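Local coordinates for protein prephenate dehydratase (Chlorobium tepidum TLS, PDB 2QMX) that catalyses the conversion of prephenate to phenylpyruvate in phenylalanine biosynthesis and is inhibited by L-phenylalanine, at residues A[74-79]-A[276-281]; A[85-90]-A[159-164]. All coordinates share one frame; numbering follows the deposited sequence.

Contact 1 (A[74-79]-A[276-281])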
loop_
_atom_site.group_PDB
_atom_site.type_symbol
_atom_site.label_atom_id
_atom_site.label_comp_id
_atom_site.label_asym_id
_atom_site.label_seq_id
_atom_site.Cartn_x
_atom_site.Cartn_y
_atom_site.Cartn_z
ATOM N N VAL A 74 15.759 12.396 11.101
ATOM C CA VAL A 74 15.674 12.726 9.743
ATOM C C VAL A 74 14.645 13.880 9.667
ATOM O O VAL A 74 13.960 14.137 10.662
ATOM C CB VAL A 74 15.298 11.394 9.070
ATOM C CG1 VAL A 74 14.026 11.430 8.345
ATOM C CG2 VAL A 74 16.517 10.814 8.298
ATOM N N VAL A 75 14.575 14.598 8.545
ATOM C CA VAL A 75 13.617 15.706 8.359
ATOM C C VAL A 75 13.233 15.839 6.862
ATOM O O VAL A 75 14.149 15.889 5.978
ATOM C CB VAL A 75 14.267 17.097 8.811
ATOM C CG1 VAL A 75 15.307 17.614 7.821
ATOM C CG2 VAL A 75 13.206 18.150 8.960
ATOM N N ILE A 76 11.936 15.983 6.573
ATOM C CA ILE A 76 11.552 16.293 5.208
ATOM C C ILE A 76 11.812 17.721 4.711
ATOM O O ILE A 76 11.512 18.728 5.373
ATOM C CB ILE A 76 10.166 15.690 4.739
ATOM C CG1 ILE A 76 9.432 16.664 3.839
ATOM C CG2 ILE A 76 9.305 15.025 5.817
ATOM C CD1 ILE A 76 9.201 16.080 2.492
ATOM N N LEU A 77 12.384 17.789 3.533
ATOM C CA LEU A 77 12.793 19.002 2.900
ATOM C C LEU A 77 11.956 19.319 1.650
ATOM O O LEU A 77 11.948 20.448 1.185
ATOM C CB LEU A 77 14.218 18.776 2.433
ATOM C CG LEU A 77 15.412 18.780 3.378
ATOM C CD1 LEU A 77 16.704 19.144 2.551
ATOM C CD2 LEU A 77 15.244 19.744 4.577
ATOM N N ALA A 78 11.239 18.347 1.079
ATOM C CA ALA A 78 10.445 18.643 -0.111
ATOM C C ALA A 78 9.615 17.508 -0.343
ATOM O O ALA A 78 9.961 16.442 0.121
ATOM C CB ALA A 78 11.370 18.871 -1.397
ATOM N N GLU A 79 8.514 17.679 -1.060
ATOM C CA GLU A 79 7.794 16.514 -1.558
ATOM C C GLU A 79 7.857 16.522 -3.077
ATOM O O GLU A 79 8.035 17.585 -3.750
ATOM C CB GLU A 79 6.309 16.473 -1.098
ATOM C CG GLU A 79 5.506 17.738 -1.581
ATOM C CD GLU A 79 4.133 17.857 -1.014
ATOM O OE1 GLU A 79 3.541 16.830 -0.604
ATOM O OE2 GLU A 79 3.624 18.995 -1.054
ATOM N N GLY A 276 8.481 17.736 9.203
ATOM C CA GLY A 276 9.097 18.909 8.513
ATOM C C GLY A 276 8.076 19.843 7.918
ATOM O O GLY A 276 6.944 19.489 7.820
ATOM N N SER A 277 8.464 21.056 7.606
ATOM C CA SER A 277 7.721 21.976 6.748
ATOM C C SER A 277 8.488 22.071 5.455
ATOM O O SER A 277 9.675 22.296 5.488
ATOM C CB SER A 277 7.646 23.386 7.364
ATOM O OG SER A 277 7.166 23.337 8.706
ATOM N N TYR A 278 7.805 21.953 4.327
ATOM C CA TYR A 278 8.446 21.728 2.996
ATOM C C TYR A 278 7.554 22.153 1.815
ATOM O O TYR A 278 6.347 22.185 1.925
ATOM C CB TYR A 278 8.780 20.234 2.812
ATOM C CG TYR A 278 7.597 19.345 3.110
ATOM C CD1 TYR A 278 7.457 18.762 4.386
ATOM C CD2 TYR A 278 6.611 19.065 2.107
ATOM C CE1 TYR A 278 6.343 17.881 4.668
ATOM C CE2 TYR A 278 5.454 18.231 2.385
ATOM C CZ TYR A 278 5.344 17.682 3.675
ATOM O OH TYR A 278 4.327 16.884 3.985
ATOM N N GLY A 279 8.161 22.448 0.689
ATOM C CA GLY A 279 7.483 22.897 -0.519
ATOM C C GLY A 279 7.557 21.741 -1.503
ATOM O O GLY A 279 7.819 20.598 -1.099
ATOM N N VAL A 280 7.283 22.015 -2.775
ATOM C CA VAL A 280 7.092 20.932 -3.729
ATOM C C VAL A 280 7.987 21.158 -4.905
ATOM O O VAL A 280 8.253 22.315 -5.323
ATOM C CB VAL A 280 5.575 20.742 -4.192
ATOM C CG1 VAL A 280 5.083 21.993 -4.872
ATOM C CG2 VAL A 280 5.355 19.438 -5.110
ATOM N N VAL A 281 8.496 20.044 -5.386
ATOM C CA VAL A 281 9.286 20.019 -6.603
ATOM C C VAL A 281 8.431 19.272 -7.643
ATOM O O VAL A 281 7.856 18.185 -7.370
ATOM C CB VAL A 281 10.703 19.378 -6.367
ATOM C CG1 VAL A 281 11.372 18.959 -7.688
ATOM C CG2 VAL A 281 11.582 20.330 -5.486
#
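Glu79 pairs in parallel with Val280: its N gives a hydrogen bond to Gly279 O (3.0 Å) and its O takes one from Val281 N (3.0 Å, N-H...O 174°), while the axes of strands 74-79 and 276-281 diverge by 28°. The two bonds bracket Val280, and the side chains of this pair lie on one face of the sheet, where Glu79 CG meets Val280 CG2 at 3.9 Å. With CG between its own backbone N and carbonyl carbon (chi1 60°) and an extended chain beyond, Glu79 carries its carboxylate to the rim of the Tyr278 ring. Glu79 CD lies in the ring plane, 3.7 Å from Tyr278 CE2, and the carboxylate is turned steeply against the ring. Its OE1 forms salt bridges with Lys200 and Arg175, two cations likely to stabilise the negative charge. Over a face of the same ring sits Ile76 CD1, 3.8 Å from the centroid of Tyr278 in a CH-pi contact, although the overcrowded model leaves its exact placement doubtful. Tyr278 OH is hydrogen-bonded to Ser202 OG. Replacing Tyr278 by an alanine is likely to open a gap beside the Glu79 carboxylate and leave the Ser202 hydroxyl without this partner. Gly276 has backbone angles that only glycine tolerates readily, and a CB there would also collide with Ile76 O. Strand 271-281 closes a beta-alpha-beta-beta-alpha-beta order characteristic of ACT domains, so this pairing splices the ACT sheet to that of the dehydratase domain. Strand 195-208 flanks it on the ACT side; on the other side lies strand 173-181, whose Phe177 meets Tyr278 edge-to-face and whose Cys178 faces Leu77 and Ala78 in a classic beta bulge, while Phe26 of helix 18-26 packs on Ala78 and Val281.

Contact 2 (A[85-90]-A[159-164])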
loop_
_atom_site.group_PDB
_atom_site.type_symbol
_atom_site.label_atom_id
_atom_site.label_comp_id
_atom_site.label_asym_id
_atom_site.label_seq_id
_atom_site.Cartn_x
_atom_site.Cartn_y
_atom_site.Cartn_z
ATOM N N GLU A 85 3.778 5.778 -15.075
ATOM C CA GLU A 85 3.209 5.402 -16.363
ATOM C C GLU A 85 4.023 4.311 -17.081
ATOM O O GLU A 85 5.163 4.512 -17.408
ATOM C CB GLU A 85 2.990 6.641 -17.243
ATOM C CG GLU A 85 4.067 7.767 -17.166
ATOM C CD GLU A 85 4.013 8.674 -18.451
ATOM O OE1 GLU A 85 2.934 9.331 -18.689
ATOM O OE2 GLU A 85 5.038 8.687 -19.238
ATOM N N HIS A 86 3.438 3.154 -17.325
ATOM C CA HIS A 86 4.201 2.087 -17.875
ATOM C C HIS A 86 4.406 2.282 -19.315
ATOM O O HIS A 86 3.521 2.801 -20.000
ATOM C CB HIS A 86 3.560 0.759 -17.594
ATOM C CG HIS A 86 3.520 0.449 -16.136
ATOM N ND1 HIS A 86 4.517 0.862 -15.272
ATOM C CD2 HIS A 86 2.598 -0.197 -15.379
ATOM C CE1 HIS A 86 4.208 0.470 -14.046
ATOM N NE2 HIS A 86 3.052 -0.174 -14.083
ATOM N N CYS A 87 5.607 1.915 -19.765
ATOM C CA CYS A 87 5.868 1.751 -21.182
ATOM C C CYS A 87 6.161 0.314 -21.456
ATOM O O CYS A 87 6.838 -0.372 -20.683
ATOM C CB CYS A 87 7.043 2.606 -21.673
ATOM S SG CYS A 87 6.833 4.373 -21.397
ATOM N N LEU A 88 5.633 -0.138 -22.588
ATOM C CA LEU A 88 5.986 -1.421 -23.135
ATOM C C LEU A 88 7.140 -1.125 -24.062
ATOM O O LEU A 88 7.133 -0.152 -24.801
ATOM C CB LEU A 88 4.802 -2.005 -23.875
ATOM C CG LEU A 88 5.128 -3.252 -24.663
ATOM C CD1 LEU A 88 5.309 -4.411 -23.741
ATOM C CD2 LEU A 88 3.998 -3.491 -25.672
ATOM N N LEU A 89 8.137 -1.976 -24.027
ATOM C CA LEU A 89 9.454 -1.519 -24.311
ATOM C C LEU A 89 10.201 -2.679 -24.947
ATOM O O LEU A 89 10.314 -3.758 -24.338
ATOM C CB LEU A 89 10.079 -1.126 -22.975
ATOM C CG LEU A 89 10.918 0.124 -22.659
ATOM C CD1 LEU A 89 10.549 1.415 -23.448
ATOM C CD2 LEU A 89 10.921 0.347 -21.142
ATOM N N GLY A 90 10.693 -2.450 -26.168
ATOM C CA GLY A 90 11.362 -3.474 -26.964
ATOM C C GLY A 90 12.733 -3.032 -27.438
ATOM O O GLY A 90 13.135 -1.884 -27.203
ATOM N N LEU A 159 16.232 1.067 -25.374
ATOM C CA LEU A 159 15.056 0.375 -25.892
ATOM C C LEU A 159 14.140 1.388 -26.616
ATOM O O LEU A 159 14.307 2.602 -26.404
ATOM C CB LEU A 159 14.327 -0.320 -24.706
ATOM C CG LEU A 159 14.546 -1.805 -24.287
ATOM C CD1 LEU A 159 15.623 -2.588 -25.072
ATOM C CD2 LEU A 159 14.806 -1.970 -22.795
ATOM N N ASP A 160 13.213 0.909 -27.464
ATOM C CA ASP A 160 12.091 1.736 -27.973
ATOM C C ASP A 160 10.792 1.509 -27.194
ATOM O O ASP A 160 10.537 0.391 -26.752
ATOM C CB ASP A 160 11.838 1.499 -29.480
ATOM C CG ASP A 160 13.113 1.669 -30.321
ATOM O OD1 ASP A 160 14.065 2.324 -29.801
ATOM O OD2 ASP A 160 13.178 1.144 -31.466
ATOM N N ILE A 161 10.000 2.579 -27.020
ATOM C CA ILE A 161 8.609 2.490 -26.531
ATOM C C ILE A 161 7.764 1.872 -27.613
ATOM O O ILE A 161 7.711 2.391 -28.744
ATOM C CB ILE A 161 7.935 3.893 -26.106
ATOM C CG1 ILE A 161 7.878 4.916 -27.272
ATOM C CG2 ILE A 161 8.630 4.524 -24.866
ATOM C CD1 ILE A 161 6.633 4.842 -28.247
ATOM N N LEU A 162 7.113 0.766 -27.291
ATOM C CA LEU A 162 6.153 0.194 -28.232
ATOM C C LEU A 162 4.770 0.755 -27.975
ATOM O O LEU A 162 3.964 0.864 -28.899
ATOM C CB LEU A 162 6.152 -1.343 -28.210
ATOM C CG LEU A 162 7.017 -2.089 -29.248
ATOM C CD1 LEU A 162 7.205 -1.288 -30.548
ATOM C CD2 LEU A 162 8.371 -2.492 -28.720
ATOM N N LYS A 163 4.525 1.155 -26.722
ATOM C CA LYS A 163 3.186 1.440 -26.216
ATOM C C LYS A 163 3.245 2.224 -24.908
ATOM O O LYS A 163 3.798 1.728 -23.907
ATOM C CB LYS A 163 2.496 0.096 -25.959
ATOM C CG LYS A 163 1.090 -0.041 -26.482
ATOM C CD LYS A 163 0.827 -1.452 -27.069
ATOM C CE LYS A 163 -0.648 -1.841 -26.938
ATOM N NZ LYS A 163 -1.562 -0.974 -27.743
ATOM N N GLU A 164 2.642 3.422 -24.891
ATOM C CA GLU A 164 2.483 4.242 -23.660
ATOM C C GLU A 164 1.112 4.050 -22.943
ATOM O O GLU A 164 0.176 3.477 -23.518
ATOM C CB GLU A 164 2.826 5.728 -23.922
ATOM C CG GLU A 164 4.036 5.928 -24.866
ATOM C CD GLU A 164 4.850 7.208 -24.605
ATOM O OE1 GLU A 164 5.423 7.343 -23.488
ATOM O OE2 GLU A 164 4.938 8.065 -25.533
#
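Gly90 and Asp160 exchange two backbone hydrogen bonds, Asp160 N to Gly90 O at 2.8 Å and Gly90 N to Asp160 O at 2.9 Å, which defines an antiparallel hydrogen-bonded pair. Further along, Leu88 N reaches Lys163 O at 2.9 Å in a nearly straight bond (N-H...O 173°) lying in the carbonyl plane. Leu88 O is gripped chiefly by Leu162 N at 2.7 Å, that donor tilted 29° from the carbonyl plane, and only weakly by Lys163 N. Two residues thus face one: Leu162 and Lys163 opposite Leu88 form a classic beta bulge, and the register slips by one residue between Leu88 and Leu89. The ladder adds 160-163 as the outermost strand of a five-stranded mixed sheet in the dehydratase part of the chain, which is consistent with a periplasmic-binding-protein-like fold; strand 145-149 pairs with the other edge of 87-90. On the Leu88 side of the sheet, CG anti to its backbone N (chi1 171°) sets Leu88 CD2 obliquely across the base of Lys163, 3.9 Å from Lys163 CB, with the CB of Leu162 also beside it. Leu162 CD2 lies 3.5 Å from Gly90 N, filling the position a CB on Gly90 would need. On the other face, Leu89 crosses Leu159 at about a right angle, and Leu89 CD1 meets Ile161 CG2 at 3.9 Å. Cys87 SG touches that same methyl as well as Glu164 OE1. Outward from these, Leu159 continues onto Ala134 and Val137 of helix 130-139, and Leu88 onto Leu146 and Ile148.

Contact 2 is nested inside the chain loop that contact 1 closes: segments 74-79, 85-90, 159-164 and 276-281 follow in that order. Strand 74-83 leads directly into strand 87-90, yet the two contacts belong to different sheets, with centres 32 Å apart and nearest atoms about 15 Å apart, on opposite sides of the chain's centre. Contact 1 lies within the nine-stranded sheet that runs on into the ACT strands, whereas contact 2 lies at the margin of the five-stranded sheet. Two sheets joined by chain crossings are consistent with the two lobes of a periplasmic-binding-protein-like fold, and only contact 1 ties a lobe to the regulatory part.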